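PDB 3HBZ: putative glycoside hydrolase from Bacteroides thetaiotaomicron VPI-5482, which binds calcium and may act in carbohydrate metabolism, possibly as a glycoside hydrolase. Local coordinates for residues 100-105 with 329-334. Sequence-based numbering, arbitrary orientation.
Sequences YNFEDT and LLIDEV. With CA (calcium ion), chain B.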
# COMPACT_ATOMS: atom_id res chain seq x y z
N TYR A 100 -7.87 -12.33 -3.55
CA TYR A 100 -6.48 -12.23 -3.11
C TYR A 100 -5.97 -13.54 -2.55
O TYR A 100 -6.38 -13.96 -1.48
CB TYR A 100 -6.37 -11.17 -2.01
CG TYR A 100 -7.16 -9.91 -2.31
CD1 TYR A 100 -6.93 -9.19 -3.46
CD2 TYR A 100 -8.12 -9.45 -1.42
CE1 TYR A 100 -7.65 -8.04 -3.74
CE2 TYR A 100 -8.86 -8.31 -1.69
CZ TYR A 100 -8.61 -7.60 -2.84
OH TYR A 100 -9.34 -6.44 -3.08
N ASN A 101 -5.07 -14.19 -3.28
CA ASN A 101 -4.51 -15.47 -2.86
C ASN A 101 -3.05 -15.38 -2.39
O ASN A 101 -2.45 -16.35 -1.93
CB ASN A 101 -4.68 -16.48 -4.01
CG ASN A 101 -6.11 -17.02 -4.11
OD1 ASN A 101 -6.60 -17.66 -3.21
ND2 ASN A 101 -6.77 -16.76 -5.22
N PHE A 102 -2.47 -14.19 -2.53
CA PHE A 102 -1.15 -13.87 -2.03
C PHE A 102 -0.03 -14.74 -2.58
O PHE A 102 0.96 -15.01 -1.88
CB PHE A 102 -1.18 -13.81 -0.49
CG PHE A 102 -2.16 -12.79 0.02
CD1 PHE A 102 -1.86 -11.45 -0.06
CD2 PHE A 102 -3.45 -13.14 0.40
CE1 PHE A 102 -2.78 -10.49 0.32
CE2 PHE A 102 -4.36 -12.17 0.79
CZ PHE A 102 -4.01 -10.85 0.73
N GLU A 103 -0.20 -15.18 -3.84
CA GLU A 103 0.78 -16.00 -4.52
C GLU A 103 1.87 -15.17 -5.23
O GLU A 103 2.99 -15.62 -5.39
CB GLU A 103 0.13 -16.93 -5.56
CG GLU A 103 -1.05 -17.82 -5.08
CD GLU A 103 -0.69 -18.64 -3.85
OE1 GLU A 103 0.51 -19.00 -3.70
OE2 GLU A 103 -1.58 -18.91 -3.03
N ASP A 104 1.52 -13.97 -5.70
CA ASP A 104 2.35 -13.26 -6.67
C ASP A 104 3.04 -12.08 -6.02
O ASP A 104 2.40 -11.27 -5.33
CB ASP A 104 1.47 -12.71 -7.79
CG ASP A 104 0.87 -13.82 -8.68
OD1 ASP A 104 1.56 -14.79 -9.00
OD2 ASP A 104 -0.31 -13.69 -9.00
N THR A 105 4.34 -11.97 -6.26
CA THR A 105 5.12 -10.84 -5.77
C THR A 105 6.10 -10.42 -6.86
O THR A 105 6.34 -11.17 -7.82
CB THR A 105 5.94 -11.23 -4.56
OG1 THR A 105 6.82 -12.27 -4.94
CG2 THR A 105 5.04 -11.68 -3.37
N LEU A 329 0.56 -12.32 12.14
CA LEU A 329 -0.70 -12.47 11.48
C LEU A 329 -0.42 -13.07 10.11
O LEU A 329 0.34 -12.50 9.33
CB LEU A 329 -1.41 -11.10 11.33
CG LEU A 329 -2.75 -11.10 10.57
CD1 LEU A 329 -3.88 -11.93 11.30
CD2 LEU A 329 -3.23 -9.71 10.32
N LEU A 330 -0.99 -14.24 9.86
CA LEU A 330 -1.03 -14.87 8.53
C LEU A 330 -2.39 -14.69 7.89
O LEU A 330 -3.42 -14.84 8.54
CB LEU A 330 -0.68 -16.39 8.61
CG LEU A 330 0.60 -16.80 9.29
CD1 LEU A 330 0.76 -18.37 9.23
CD2 LEU A 330 1.88 -16.01 8.73
N ILE A 331 -2.41 -14.33 6.60
CA ILE A 331 -3.64 -14.04 5.89
C ILE A 331 -3.65 -14.79 4.59
O ILE A 331 -2.62 -14.84 3.91
CB ILE A 331 -3.78 -12.52 5.61
CG1 ILE A 331 -3.99 -11.70 6.90
CG2 ILE A 331 -4.87 -12.25 4.59
CD1 ILE A 331 -5.39 -11.85 7.55
N ASP A 332 -4.78 -15.42 4.26
CA ASP A 332 -4.91 -16.06 2.97
C ASP A 332 -6.36 -16.10 2.48
O ASP A 332 -7.31 -15.97 3.28
CB ASP A 332 -4.33 -17.47 3.00
CG ASP A 332 -3.76 -17.92 1.63
OD1 ASP A 332 -3.83 -17.13 0.67
OD2 ASP A 332 -3.26 -19.07 1.52
N GLU A 333 -6.52 -16.28 1.17
CA GLU A 333 -7.83 -16.49 0.52
C GLU A 333 -8.84 -15.39 0.87
O GLU A 333 -9.95 -15.66 1.36
CB GLU A 333 -8.40 -17.87 0.90
CG GLU A 333 -7.58 -19.03 0.41
CD GLU A 333 -8.22 -20.41 0.65
OE1 GLU A 333 -9.35 -20.48 1.19
OE2 GLU A 333 -7.59 -21.44 0.29
N VAL A 334 -8.49 -14.15 0.60
CA VAL A 334 -9.35 -13.05 0.98
C VAL A 334 -10.16 -12.66 -0.24
O VAL A 334 -9.67 -12.73 -1.37
CB VAL A 334 -8.52 -11.80 1.48
CG1 VAL A 334 -9.42 -10.63 1.84
CG2 VAL A 334 -7.69 -12.19 2.69
CA CA B . -2.62 -18.53 -0.97
O HOH W 1 -4.72 -19.17 -1.87
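Asp332, on strand 328-338, shares a calcium ion with Asn101 and Glu103 of the loop 100-105. Beyond CB, Asp332 CG lies 2.9 Å from the calcium, and both carboxylate oxygens bind it, Asp332 OD1 at 2.5 Å and OD2 at 2.6 Å. Asp332 OD1 is also 3.0 Å from Asn101 O, two ligands of one metal, and accepts a hydrogen bond from Glu333 N above the carboxylate plane; OD2 is held by the backbone N of Lys154. The short aspartate suits this bidentate grip beside the strand. Glu103 has farther to go, and its chain, bent at chi2 (-53°), brings OE2 to 2.3 Å from the calcium. Asn101 offers its backbone O instead, while its OD1 accepts a hydrogen bond from a water ligand; carbonyls of Thr155 and Lys157 complete the shell. Next to the site, Tyr100 and Val334 form an antiparallel hydrogen-bonded pair, with Tyr100 N 2.9 Å from Val334 O. Compact, branched Val334 suits this buried place, its CB in plane at the Tyr100 ring edge and CG1 3.7 Å from Tyr100 CD2. Phe102 points toward 329-334, CG anti to the carbonyl carbon (chi1 -59°). Its CE2 is 3.8 Å from both Val334 CG2, at the ring edge, and Ile331 CG2, which approaches obliquely; the ring stands 60° from the Asp332 carboxylate plane. An alanine here would probably open a gap beside Ile331 and Val334 and hold the Asn101 and Glu103 ligands less firmly. Calcium probably offsets the repulsion between the two carboxylates, tying loop and strand into one oxygen-lined site backed by apolar packing.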